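Local structure of beta-hexosaminidase (Neisseria gonorrhoeae, 6JTJ) at residues I42-L56 and T87-I101. The protein probably cleaves terminal beta-1,4-linked N-acetylglucosamine from peptide-linked peptidoglycan fragments during recycling of the bacterial cell wall. Numbering follows the deposited sequence.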
loop_
_atom_site.group_PDB
_atom_site.type_symbol
_atom_site.label_atom_id
_atom_site.label_comp_id
_atom_site.label_asym_id
_atom_site.label_seq_id
_atom_site.Cartn_x
_atom_site.Cartn_y
_atom_site.Cartn_z
ATOM N N ILE C 42 -11.611 25.840 -25.114
ATOM C CA ILE C 42 -11.800 26.097 -23.684
ATOM C C ILE C 42 -10.463 25.868 -22.972
ATOM O O ILE C 42 -9.832 24.835 -23.173
ATOM C CB ILE C 42 -12.821 25.112 -23.079
ATOM C CG1 ILE C 42 -14.032 24.940 -24.007
ATOM C CG2 ILE C 42 -13.252 25.572 -21.692
ATOM C CD1 ILE C 42 -15.003 23.853 -23.576
ATOM N N PRO C 43 -10.017 26.827 -22.156
ATOM C CA PRO C 43 -8.795 26.539 -21.418
ATOM C C PRO C 43 -8.926 25.263 -20.559
ATOM O O PRO C 43 -10.039 24.900 -20.116
ATOM C CB PRO C 43 -8.615 27.775 -20.530
ATOM C CG PRO C 43 -9.417 28.853 -21.179
ATOM C CD PRO C 43 -10.546 28.169 -21.871
ATOM N N ARG C 44 -7.806 24.577 -20.355
ATOM C CA ARG C 44 -7.804 23.386 -19.508
ATOM C C ARG C 44 -8.067 23.815 -18.081
ATOM O O ARG C 44 -7.372 24.680 -17.555
ATOM C CB ARG C 44 -6.472 22.672 -19.597
ATOM C CG ARG C 44 -6.160 22.075 -20.944
ATOM C CD ARG C 44 -4.752 21.517 -20.946
ATOM N NE ARG C 44 -4.455 20.773 -22.162
ATOM C CZ ARG C 44 -3.426 20.988 -22.968
ATOM N NH1 ARG C 44 -2.513 21.934 -22.713
ATOM N NH2 ARG C 44 -3.299 20.231 -24.045
ATOM N N GLY C 45 -9.101 23.240 -17.474
ATOM C CA GLY C 45 -9.443 23.550 -16.090
ATOM C C GLY C 45 -8.511 22.880 -15.104
ATOM O O GLY C 45 -7.672 22.080 -15.495
ATOM N N PRO C 46 -8.676 23.176 -13.808
ATOM C CA PRO C 46 -7.774 22.647 -12.774
ATOM C C PRO C 46 -8.203 21.325 -12.141
ATOM O O PRO C 46 -7.735 20.992 -11.066
ATOM C CB PRO C 46 -7.796 23.759 -11.720
ATOM C CG PRO C 46 -9.188 24.284 -11.793
ATOM C CD PRO C 46 -9.570 24.215 -13.261
ATOM N N VAL C 47 -9.080 20.578 -12.787
ATOM C CA VAL C 47 -9.528 19.304 -12.239
ATOM C C VAL C 47 -9.119 18.204 -13.185
ATOM O O VAL C 47 -9.336 18.322 -14.387
ATOM C CB VAL C 47 -11.058 19.279 -12.063
ATOM C CG1 VAL C 47 -11.539 17.911 -11.605
ATOM C CG2 VAL C 47 -11.497 20.342 -11.074
ATOM N N MET C 48 -8.542 17.141 -12.651
ATOM C CA MET C 48 -8.265 15.947 -13.428
ATOM C C MET C 48 -9.258 14.885 -12.992
ATOM O O MET C 48 -9.321 14.507 -11.833
ATOM C CB MET C 48 -6.835 15.466 -13.214
ATOM C CG MET C 48 -6.476 14.210 -13.990
ATOM S SD MET C 48 -4.699 13.806 -13.985
ATOM C CE MET C 48 -4.181 14.509 -15.541
ATOM N N ALA C 49 -10.076 14.440 -13.925
ATOM C CA ALA C 49 -11.146 13.509 -13.601
ATOM C C ALA C 49 -10.792 12.166 -14.203
ATOM O O ALA C 49 -9.648 11.952 -14.575
ATOM C CB ALA C 49 -12.475 14.040 -14.120
ATOM N N ASP C 50 -11.758 11.261 -14.286
ATOM C CA ASP C 50 -11.516 9.969 -14.901
ATOM C C ASP C 50 -12.805 9.444 -15.514
ATOM O O ASP C 50 -13.791 10.153 -15.581
ATOM C CB ASP C 50 -10.927 8.997 -13.876
ATOM C CG ASP C 50 -11.895 8.635 -12.784
ATOM O OD1 ASP C 50 -13.066 9.094 -12.814
ATOM O OD2 ASP C 50 -11.461 7.902 -11.866
ATOM N N ILE C 51 -12.785 8.213 -15.982
ATOM C CA ILE C 51 -13.926 7.677 -16.704
ATOM C C ILE C 51 -14.127 6.222 -16.332
ATOM O O ILE C 51 -13.231 5.576 -15.794
ATOM C CB ILE C 51 -13.796 7.888 -18.226
ATOM C CG1 ILE C 51 -12.471 7.336 -18.742
ATOM C CG2 ILE C 51 -13.891 9.381 -18.540
ATOM C CD1 ILE C 51 -12.393 7.275 -20.253
ATOM N N ALA C 52 -15.324 5.719 -16.612
ATOM C CA ALA C 52 -15.768 4.461 -16.034
ATOM C C ALA C 52 -15.190 3.240 -16.709
ATOM O O ALA C 52 -14.761 2.299 -16.034
ATOM C CB ALA C 52 -17.285 4.402 -16.049
ATOM N N ALA C 53 -15.183 3.225 -18.031
ATOM C CA ALA C 53 -14.886 1.984 -18.745
ATOM C C ALA C 53 -14.136 2.222 -20.050
ATOM O O ALA C 53 -13.256 3.090 -20.107
ATOM C CB ALA C 53 -16.179 1.187 -18.958
ATOM N N PHE C 54 -14.459 1.466 -21.096
ATOM C CA PHE C 54 -13.617 1.420 -22.291
ATOM C C PHE C 54 -13.897 2.526 -23.322
ATOM O O PHE C 54 -13.019 2.860 -24.118
ATOM C CB PHE C 54 -13.750 0.051 -22.956
ATOM C CG PHE C 54 -13.555 -1.106 -22.010
ATOM C CD1 PHE C 54 -12.392 -1.215 -21.250
ATOM C CD2 PHE C 54 -14.529 -2.085 -21.880
ATOM C CE1 PHE C 54 -12.206 -2.276 -20.380
ATOM C CE2 PHE C 54 -14.347 -3.156 -21.015
ATOM C CZ PHE C 54 -13.186 -3.251 -20.266
ATOM N N ARG C 55 -15.107 3.083 -23.304
ATOM C CA ARG C 55 -15.522 4.113 -24.255
ATOM C C ARG C 55 -16.334 5.161 -23.532
ATOM O O ARG C 55 -17.016 4.852 -22.566
ATOM C CB ARG C 55 -16.390 3.500 -25.357
ATOM C CG ARG C 55 -15.683 2.486 -26.250
ATOM C CD ARG C 55 -14.472 3.077 -26.969
ATOM N NE ARG C 55 -14.796 4.299 -27.717
ATOM C CZ ARG C 55 -15.401 4.329 -28.906
ATOM N NH1 ARG C 55 -15.768 3.203 -29.511
ATOM N NH2 ARG C 55 -15.646 5.495 -29.501
ATOM N N LEU C 56 -16.262 6.406 -23.987
ATOM C CA LEU C 56 -17.002 7.476 -23.328
ATOM C C LEU C 56 -18.497 7.289 -23.486
ATOM O O LEU C 56 -18.964 6.934 -24.560
ATOM C CB LEU C 56 -16.636 8.836 -23.917
ATOM C CG LEU C 56 -15.196 9.321 -23.797
ATOM C CD1 LEU C 56 -15.086 10.726 -24.374
ATOM C CD2 LEU C 56 -14.698 9.277 -22.360
ATOM N N THR C 87 -8.800 4.488 -29.568
ATOM C CA THR C 87 -10.119 5.045 -29.843
ATOM C C THR C 87 -10.586 5.902 -28.671
ATOM O O THR C 87 -11.121 6.995 -28.857
ATOM C CB THR C 87 -11.147 3.918 -30.068
ATOM O OG1 THR C 87 -10.609 2.968 -30.990
ATOM C CG2 THR C 87 -12.436 4.459 -30.618
ATOM N N LEU C 88 -10.365 5.392 -27.465
ATOM C CA LEU C 88 -10.718 6.118 -26.263
ATOM C C LEU C 88 -9.962 7.442 -26.150
ATOM O O LEU C 88 -10.567 8.473 -25.890
ATOM C CB LEU C 88 -10.465 5.253 -25.022
ATOM C CG LEU C 88 -10.700 5.923 -23.677
ATOM C CD1 LEU C 88 -12.116 6.468 -23.605
ATOM C CD2 LEU C 88 -10.432 4.940 -22.543
ATOM N N THR C 89 -8.649 7.422 -26.335
ATOM C CA THR C 89 -7.872 8.646 -26.169
ATOM C C THR C 89 -8.229 9.644 -27.262
ATOM O O THR C 89 -8.283 10.843 -27.015
ATOM C CB THR C 89 -6.348 8.398 -26.121
ATOM O OG1 THR C 89 -5.914 7.705 -27.291
ATOM C CG2 THR C 89 -5.973 7.567 -24.890
ATOM N N ALA C 90 -8.477 9.140 -28.469
ATOM C CA ALA C 90 -8.822 10.008 -29.586
ATOM C C ALA C 90 -10.131 10.732 -29.305
ATOM O O ALA C 90 -10.208 11.948 -29.458
ATOM C CB ALA C 90 -8.917 9.215 -30.872
ATOM N N GLU C 91 -11.145 9.999 -28.858
ATOM C CA GLU C 91 -12.430 10.626 -28.579
ATOM C C GLU C 91 -12.363 11.590 -27.389
ATOM O O GLU C 91 -13.076 12.576 -27.367
ATOM C CB GLU C 91 -13.552 9.583 -28.425
ATOM C CG GLU C 91 -13.532 8.756 -27.154
ATOM C CD GLU C 91 -14.658 7.739 -27.098
ATOM O OE1 GLU C 91 -15.651 7.949 -27.806
ATOM O OE2 GLU C 91 -14.569 6.722 -26.366
ATOM N N ILE C 92 -11.501 11.321 -26.413
ATOM C CA ILE C 92 -11.267 12.283 -25.334
ATOM C C ILE C 92 -10.656 13.572 -25.882
ATOM O O ILE C 92 -11.061 14.668 -25.499
ATOM C CB ILE C 92 -10.339 11.696 -24.236
ATOM C CG1 ILE C 92 -11.104 10.651 -23.417
ATOM C CG2 ILE C 92 -9.806 12.789 -23.317
ATOM C CD1 ILE C 92 -10.220 9.708 -22.629
ATOM N N LYS C 93 -9.663 13.428 -26.743
ATOM C CA LYS C 93 -8.948 14.573 -27.290
ATOM C C LYS C 93 -9.830 15.400 -28.226
ATOM O O LYS C 93 -9.694 16.620 -28.295
ATOM C CB LYS C 93 -7.678 14.124 -28.018
ATOM C CG LYS C 93 -6.668 13.437 -27.108
ATOM C CD LYS C 93 -5.229 13.779 -27.453
ATOM C CE LYS C 93 -4.270 13.417 -26.312
ATOM N NZ LYS C 93 -4.191 14.437 -25.208
ATOM N N ALA C 94 -10.738 14.731 -28.934
ATOM C CA ALA C 94 -11.613 15.399 -29.901
ATOM C C ALA C 94 -12.612 16.364 -29.268
ATOM O O ALA C 94 -13.156 17.217 -29.957
ATOM C CB ALA C 94 -12.351 14.360 -30.737
ATOM N N LEU C 95 -12.870 16.230 -27.969
ATOM C CA LEU C 95 -13.916 17.016 -27.328
ATOM C C LEU C 95 -13.647 18.509 -27.302
ATOM O O LEU C 95 -14.589 19.299 -27.348
ATOM C CB LEU C 95 -14.156 16.541 -25.894
ATOM C CG LEU C 95 -14.759 15.148 -25.734
ATOM C CD1 LEU C 95 -14.766 14.794 -24.254
ATOM C CD2 LEU C 95 -16.165 15.057 -26.319
ATOM N N ARG C 96 -12.381 18.899 -27.205
ATOM C CA ARG C 96 -12.050 20.297 -26.969
ATOM C C ARG C 96 -10.592 20.565 -27.218
ATOM O O ARG C 96 -9.813 19.645 -27.414
ATOM C CB ARG C 96 -12.414 20.709 -25.535
ATOM C CG ARG C 96 -11.814 19.801 -24.461
ATOM C CD ARG C 96 -12.453 19.979 -23.087
ATOM N NE ARG C 96 -11.887 21.103 -22.350
ATOM C CZ ARG C 96 -12.260 21.455 -21.123
ATOM N NH1 ARG C 96 -13.212 20.768 -20.481
ATOM N NH2 ARG C 96 -11.691 22.510 -20.535
ATOM N N THR C 97 -10.257 21.847 -27.244
ATOM C CA THR C 97 -8.899 22.333 -27.449
ATOM C C THR C 97 -8.638 23.478 -26.474
ATOM O O THR C 97 -9.542 24.253 -26.206
ATOM C CB THR C 97 -8.735 22.895 -28.875
ATOM O OG1 THR C 97 -9.203 21.921 -29.801
ATOM C CG2 THR C 97 -7.270 23.225 -29.188
ATOM N N PRO C 98 -7.423 23.564 -25.903
ATOM C CA PRO C 98 -6.350 22.568 -25.933
ATOM C C PRO C 98 -6.850 21.201 -25.453
ATOM O O PRO C 98 -7.727 21.125 -24.581
ATOM C CB PRO C 98 -5.317 23.139 -24.968
ATOM C CG PRO C 98 -5.555 24.607 -24.987
ATOM C CD PRO C 98 -7.042 24.753 -25.122
ATOM N N GLU C 99 -6.320 20.146 -26.050
ATOM C CA GLU C 99 -6.817 18.814 -25.803
ATOM C C GLU C 99 -6.568 18.437 -24.349
ATOM O O GLU C 99 -5.537 18.785 -23.766
ATOM C CB GLU C 99 -6.164 17.821 -26.752
ATOM C CG GLU C 99 -6.458 18.134 -28.221
ATOM C CD GLU C 99 -5.786 17.184 -29.194
ATOM O OE1 GLU C 99 -4.710 16.663 -28.866
ATOM O OE2 GLU C 99 -6.318 16.970 -30.307
ATOM N N LEU C 100 -7.558 17.782 -23.752
ATOM C CA LEU C 100 -7.438 17.301 -22.385
ATOM C C LEU C 100 -6.172 16.449 -22.259
ATOM O O LEU C 100 -5.927 15.590 -23.090
ATOM C CB LEU C 100 -8.670 16.477 -21.990
ATOM C CG LEU C 100 -9.999 17.234 -21.838
ATOM C CD1 LEU C 100 -11.128 16.250 -21.573
ATOM C CD2 LEU C 100 -9.949 18.283 -20.739
ATOM N N ILE C 101 -5.378 16.723 -21.225
ATOM C CA ILE C 101 -4.172 15.954 -20.930
ATOM C C ILE C 101 -4.575 14.600 -20.339
ATOM O O ILE C 101 -5.442 14.522 -19.485
ATOM C CB ILE C 101 -3.261 16.715 -19.939
ATOM C CG1 ILE C 101 -2.655 17.946 -20.615
ATOM C CG2 ILE C 101 -2.162 15.819 -19.390
ATOM C CD1 ILE C 101 -1.665 17.663 -21.720
HETATM O O HOH W 1 -9.493 22.374 -22.743
#
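In the TIM barrel of this NagZ enzyme, helix 82-94 forms the beta-alpha-beta crossover between strands 69-74 and 101-108; the arm leading into strand 47-49 meets the loop that leaves this helix, and the loop after the strand lies against the helix itself, Arg44 and Arg55 each fastening one end. Arg44 lies between Pro98, whose CB sits 3.5 Å from CZ over the centre of one guanidinium face, and Ile101 CG1 on the opposite face, toward the rim. Its NE and NH2 both donate, almost within the guanidinium plane, to the carbonyl of Glu99; the NH2 bond (2.7 Å to Glu99 O) falls on a lone pair, whereas NE comes from above the carbonyl plane. Backbone pairing adds Ile42 N to Thr97 O at 2.8 Å. A water joins Ile42 O, Pro98 O and Arg96 NE, and Arg96 NH2 makes a weak bond to Pro43 O; Arg96 NH1 turns instead to the carbonyls of Leu64 and Asp66.

At the other end, with CG between backbone N and carbonyl carbon (chi1 73°) and the chain extended beyond it, Glu91 runs past Leu56 in the opposite direction and brings its carboxylate to Arg55. Arg55 grips it side-on from above the carboxylate plane, NE 2.8 Å from Glu91 OE2 and NH2 3.0 Å from OE1, the two planar groups inclined by 42°. Leu56 N donates to Glu91 OE2 (2.9 Å, 171°) from the face opposite Arg55 NE, while Thr87 CG2 covers the centre of one face of the Arg55 guanidinium. Farther toward the strand, Ile51 CD1 and Leu88 CD1 meet tip to tip in a tight 3.5 Å contact, and Leu56 CD2 rests against Leu88 and Ile92.

Helix 58-64 packs against Ile51, Leu56 and Leu95, Trp350 of helix 346-352 touches Arg44, Met48 and Ile101, and strand 47-49 runs parallel between strands 69-74 and 321-323.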